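PDB 2JHP: core protein VP4, which caps viral messenger RNA inside the bluetongue virus core, as a single multifunctional enzyme that works like an assembly line. Local coordinates for residues Leu323-Leu336 and Met369-Lys383. Residues are numbered along the deposited sequence; the frame is centred on the assembly and turned at random.
Sequences LFPQPGADADMYEL and MVELYHGRDRGRFLK. With GUN (guanine), chain D.
Gly375 N, just past the end of helix 363-373, donates to Ala329 O (2.8 Å) where the loop between strands 322-324 and 335-341 runs over the linker to helix 380-391, and a water accepts from both Ala331 N and Arg376 N nearby. Gly375 suits its place because its backbone (phi 140°, psi 138°) is one that glycine readily adopts. His374, the first residue to leave the helix, fills the loop's interior. With CG beside its own backbone N (chi1 -75°), the imidazole turns into the loop: Glu335 O lies in its plane, 3.1 Å from His374 CE1, the small methyl Ala329 CB makes a CH-pi contact over one face, and Val370 CA backs the other. His374 NE2 comes within 3.0 Å of Gln326 N, and a long, weak bond runs from His374 ND1 to Asp330 O. The two strands are the last pair of a sheet in order 3-2-1-4-5-7-6, the arrangement of Rossmann-like methyltransferases; the contact joins their connecting loop to helices 363-373 and 380-391. Val370, branched at CB, lays CG1 over the Tyr334 ring, whose hydroxyl reaches Glu371 OE2 (3.3 Å) on the anti side of the carboxylate. Compact Pro325 wedges between Tyr373 and Leu382, its CG 3.6 Å from Tyr373 CD2. Gly379, the N-cap of helix 380-391, has a phi (132°) suited to glycine and packs closely against Pro327. Beyond it, Pro327 CG meets the backbone of Lys383, whose aliphatic chain borders the bound guanine while its ammonium pairs with Asp184 and Asp176.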
# COMPACT_ATOMS: atom_id res chain seq x y z
N LEU A 323 -10.18 25.13 9.75
CA LEU A 323 -11.61 24.96 9.60
C LEU A 323 -11.84 24.19 8.31
O LEU A 323 -11.31 24.56 7.25
CB LEU A 323 -12.35 26.30 9.57
CG LEU A 323 -12.20 27.27 10.75
CD1 LEU A 323 -12.76 28.65 10.40
CD2 LEU A 323 -12.85 26.74 12.02
N PHE A 324 -12.61 23.11 8.37
CA PHE A 324 -12.89 22.38 7.14
C PHE A 324 -14.31 21.88 6.98
O PHE A 324 -15.07 21.80 7.94
CB PHE A 324 -11.88 21.26 6.88
CG PHE A 324 -11.37 20.59 8.11
CD1 PHE A 324 -12.24 20.04 9.04
CD2 PHE A 324 -10.00 20.46 8.31
CE1 PHE A 324 -11.75 19.39 10.17
CE2 PHE A 324 -9.48 19.81 9.43
CZ PHE A 324 -10.36 19.27 10.36
N PRO A 325 -14.68 21.56 5.72
CA PRO A 325 -16.01 21.04 5.42
C PRO A 325 -16.22 19.66 6.02
O PRO A 325 -15.26 18.97 6.35
CB PRO A 325 -16.03 20.98 3.89
CG PRO A 325 -14.86 21.79 3.43
CD PRO A 325 -13.84 21.66 4.51
N GLN A 326 -17.48 19.28 6.17
CA GLN A 326 -17.86 18.02 6.81
C GLN A 326 -18.36 17.01 5.79
O GLN A 326 -19.33 17.27 5.08
CB GLN A 326 -18.94 18.25 7.86
CG GLN A 326 -18.61 19.34 8.86
CD GLN A 326 -19.53 19.30 10.05
OE1 GLN A 326 -19.55 18.32 10.79
NE2 GLN A 326 -20.29 20.37 10.24
N PRO A 327 -17.68 15.85 5.71
CA PRO A 327 -18.15 14.76 4.86
C PRO A 327 -19.53 14.29 5.31
O PRO A 327 -19.77 14.17 6.51
CB PRO A 327 -17.11 13.65 5.10
CG PRO A 327 -15.96 14.31 5.72
CD PRO A 327 -16.45 15.51 6.44
N GLY A 328 -20.41 14.04 4.34
CA GLY A 328 -21.76 13.52 4.61
C GLY A 328 -22.77 14.55 5.09
O GLY A 328 -23.90 14.20 5.42
N ALA A 329 -22.36 15.81 5.13
CA ALA A 329 -23.23 16.90 5.55
C ALA A 329 -24.08 17.39 4.39
O ALA A 329 -23.67 17.29 3.23
CB ALA A 329 -22.42 18.04 6.15
N ASP A 330 -25.26 17.92 4.70
CA ASP A 330 -26.20 18.41 3.69
C ASP A 330 -25.69 19.66 2.98
O ASP A 330 -24.92 20.44 3.55
CB ASP A 330 -27.58 18.68 4.31
CG ASP A 330 -28.45 17.43 4.33
OD1 ASP A 330 -27.91 16.31 4.49
OD2 ASP A 330 -29.69 17.57 4.17
N ALA A 331 -26.14 19.84 1.74
CA ALA A 331 -25.73 20.97 0.89
C ALA A 331 -26.01 22.34 1.52
O ALA A 331 -25.26 23.29 1.31
CB ALA A 331 -26.39 20.87 -0.47
N ASP A 332 -27.10 22.42 2.29
CA ASP A 332 -27.51 23.67 2.95
C ASP A 332 -26.97 23.82 4.38
O ASP A 332 -27.19 24.85 5.02
CB ASP A 332 -29.03 23.84 2.93
CG ASP A 332 -29.80 22.62 3.45
OD1 ASP A 332 -29.22 21.68 4.00
OD2 ASP A 332 -31.03 22.59 3.31
N MET A 333 -26.27 22.80 4.87
CA MET A 333 -25.73 22.78 6.22
C MET A 333 -24.51 23.71 6.35
O MET A 333 -23.38 23.34 5.99
CB MET A 333 -25.39 21.33 6.61
CG MET A 333 -24.61 21.11 7.91
SD MET A 333 -25.47 21.52 9.43
CE MET A 333 -27.12 20.84 9.17
N TYR A 334 -24.73 24.91 6.88
CA TYR A 334 -23.65 25.89 7.03
C TYR A 334 -22.91 25.75 8.34
O TYR A 334 -22.92 26.64 9.20
CB TYR A 334 -24.14 27.31 6.81
CG TYR A 334 -24.36 27.59 5.35
CD1 TYR A 334 -25.63 27.55 4.80
CD2 TYR A 334 -23.28 27.88 4.52
CE1 TYR A 334 -25.84 27.79 3.46
CE2 TYR A 334 -23.47 28.13 3.18
CZ TYR A 334 -24.75 28.09 2.65
OH TYR A 334 -24.96 28.34 1.32
N GLU A 335 -22.23 24.62 8.46
CA GLU A 335 -21.50 24.24 9.65
C GLU A 335 -20.22 23.54 9.20
O GLU A 335 -20.23 22.70 8.29
CB GLU A 335 -22.36 23.30 10.48
CG GLU A 335 -21.78 22.87 11.79
CD GLU A 335 -22.74 21.98 12.55
OE1 GLU A 335 -23.75 22.52 13.05
OE2 GLU A 335 -22.49 20.76 12.65
N LEU A 336 -19.12 23.91 9.83
CA LEU A 336 -17.83 23.30 9.57
C LEU A 336 -17.35 22.63 10.84
O LEU A 336 -18.08 22.59 11.83
CB LEU A 336 -16.81 24.34 9.11
CG LEU A 336 -17.21 25.24 7.94
CD1 LEU A 336 -16.23 26.37 7.85
CD2 LEU A 336 -17.27 24.49 6.61
N MET A 369 -17.07 27.34 0.93
CA MET A 369 -16.59 25.99 1.21
C MET A 369 -17.76 25.00 1.26
O MET A 369 -17.74 23.97 0.57
CB MET A 369 -15.77 25.95 2.50
CG MET A 369 -14.37 26.50 2.35
SD MET A 369 -13.23 25.87 3.60
CE MET A 369 -13.71 26.82 5.03
N VAL A 370 -18.77 25.33 2.07
CA VAL A 370 -20.00 24.55 2.17
C VAL A 370 -20.57 24.28 0.78
O VAL A 370 -20.80 23.14 0.40
CB VAL A 370 -21.05 25.28 3.04
CG1 VAL A 370 -22.43 24.57 2.96
CG2 VAL A 370 -20.57 25.41 4.49
N GLU A 371 -20.77 25.35 0.01
CA GLU A 371 -21.35 25.26 -1.34
C GLU A 371 -20.52 24.42 -2.31
O GLU A 371 -21.07 23.83 -3.24
CB GLU A 371 -21.55 26.65 -1.92
CG GLU A 371 -22.42 27.53 -1.05
CD GLU A 371 -22.17 29.00 -1.27
OE1 GLU A 371 -21.58 29.38 -2.32
OE2 GLU A 371 -22.57 29.79 -0.39
N LEU A 372 -19.21 24.38 -2.09
CA LEU A 372 -18.31 23.63 -2.96
C LEU A 372 -18.18 22.16 -2.57
O LEU A 372 -18.06 21.31 -3.45
CB LEU A 372 -16.91 24.27 -3.00
CG LEU A 372 -16.68 25.57 -3.79
CD1 LEU A 372 -15.25 26.06 -3.57
CD2 LEU A 372 -16.94 25.36 -5.27
N TYR A 373 -18.21 21.85 -1.28
CA TYR A 373 -17.86 20.50 -0.82
C TYR A 373 -18.97 19.68 -0.14
O TYR A 373 -18.93 18.45 -0.18
CB TYR A 373 -16.58 20.53 0.03
CG TYR A 373 -15.43 21.26 -0.65
CD1 TYR A 373 -14.87 20.77 -1.84
CD2 TYR A 373 -14.93 22.43 -0.12
CE1 TYR A 373 -13.83 21.45 -2.47
CE2 TYR A 373 -13.89 23.11 -0.74
CZ TYR A 373 -13.34 22.62 -1.92
OH TYR A 373 -12.31 23.32 -2.52
N HIS A 374 -19.94 20.34 0.47
CA HIS A 374 -21.05 19.64 1.13
C HIS A 374 -22.05 19.00 0.14
O HIS A 374 -22.06 19.31 -1.06
CB HIS A 374 -21.79 20.57 2.10
CG HIS A 374 -21.05 20.84 3.37
ND1 HIS A 374 -21.68 21.24 4.53
CD2 HIS A 374 -19.73 20.75 3.68
CE1 HIS A 374 -20.79 21.41 5.48
NE2 HIS A 374 -19.60 21.12 5.00
N GLY A 375 -22.89 18.11 0.66
CA GLY A 375 -23.89 17.41 -0.15
C GLY A 375 -23.99 15.96 0.28
O GLY A 375 -22.98 15.30 0.52
N ARG A 376 -25.22 15.46 0.36
CA ARG A 376 -25.46 14.08 0.79
C ARG A 376 -24.88 13.06 -0.21
O ARG A 376 -24.78 11.88 0.11
CB ARG A 376 -26.96 13.83 1.04
CG ARG A 376 -27.26 12.96 2.27
CD ARG A 376 -27.09 11.47 2.00
NE ARG A 376 -26.57 10.74 3.17
CZ ARG A 376 -25.28 10.63 3.49
NH1 ARG A 376 -24.34 11.20 2.74
NH2 ARG A 376 -24.92 9.95 4.57
N ASP A 377 -24.49 13.52 -1.39
CA ASP A 377 -23.78 12.67 -2.34
C ASP A 377 -22.27 12.95 -2.41
O ASP A 377 -21.59 12.48 -3.31
CB ASP A 377 -24.40 12.75 -3.74
CG ASP A 377 -24.80 14.17 -4.14
OD1 ASP A 377 -25.74 14.31 -4.96
OD2 ASP A 377 -24.19 15.15 -3.65
N ARG A 378 -21.75 13.72 -1.45
CA ARG A 378 -20.31 14.01 -1.39
C ARG A 378 -19.71 13.55 -0.08
O ARG A 378 -20.42 13.28 0.89
CB ARG A 378 -20.02 15.50 -1.62
CG ARG A 378 -20.46 16.03 -3.01
CD ARG A 378 -20.02 17.48 -3.27
NE ARG A 378 -18.57 17.67 -3.06
CZ ARG A 378 -17.63 17.53 -4.00
NH1 ARG A 378 -17.95 17.20 -5.24
NH2 ARG A 378 -16.36 17.73 -3.69
N GLY A 379 -18.39 13.45 -0.04
CA GLY A 379 -17.70 13.26 1.22
C GLY A 379 -16.66 12.16 1.32
O GLY A 379 -15.77 12.25 2.16
N ARG A 380 -16.77 11.13 0.47
CA ARG A 380 -15.91 9.95 0.60
C ARG A 380 -14.43 10.30 0.53
O ARG A 380 -13.66 9.97 1.43
CB ARG A 380 -16.27 8.88 -0.44
CG ARG A 380 -15.40 7.64 -0.41
CD ARG A 380 -16.03 6.50 -1.20
NE ARG A 380 -15.11 5.37 -1.33
CZ ARG A 380 -14.52 5.01 -2.46
NH1 ARG A 380 -14.74 5.67 -3.59
NH2 ARG A 380 -13.70 3.97 -2.46
N PHE A 381 -14.06 11.02 -0.52
CA PHE A 381 -12.68 11.42 -0.73
C PHE A 381 -12.27 12.60 0.16
O PHE A 381 -11.10 12.74 0.50
CB PHE A 381 -12.44 11.69 -2.21
CG PHE A 381 -12.65 10.48 -3.08
CD1 PHE A 381 -13.66 10.46 -4.04
CD2 PHE A 381 -11.84 9.35 -2.93
CE1 PHE A 381 -13.86 9.33 -4.85
CE2 PHE A 381 -12.03 8.22 -3.72
CZ PHE A 381 -13.05 8.22 -4.68
N LEU A 382 -13.23 13.43 0.55
CA LEU A 382 -12.95 14.45 1.56
C LEU A 382 -12.55 13.76 2.86
O LEU A 382 -11.51 14.06 3.44
CB LEU A 382 -14.14 15.40 1.77
CG LEU A 382 -13.96 16.50 2.83
CD1 LEU A 382 -12.71 17.38 2.56
CD2 LEU A 382 -15.19 17.37 2.96
N LYS A 383 -13.37 12.81 3.30
CA LYS A 383 -13.08 12.07 4.52
C LYS A 383 -11.67 11.47 4.47
O LYS A 383 -10.89 11.67 5.39
CB LYS A 383 -14.12 10.99 4.78
CG LYS A 383 -14.13 10.52 6.22
CD LYS A 383 -15.36 9.71 6.54
CE LYS A 383 -15.30 8.32 5.96
NZ LYS A 383 -16.53 7.55 6.30
N9 GUN D . -10.69 6.28 4.09
C8 GUN D . -10.17 5.05 4.03
N7 GUN D . -10.04 4.56 5.27
C5 GUN D . -10.48 5.48 6.12
C6 GUN D . -10.59 5.50 7.50
O6 GUN D . -10.22 4.54 8.18
N1 GUN D . -11.12 6.65 8.11
C2 GUN D . -11.53 7.73 7.29
N2 GUN D . -12.02 8.82 7.83
N3 GUN D . -11.42 7.67 5.95
C4 GUN D . -10.91 6.57 5.36
O HOH W 1 -27.70 17.56 0.74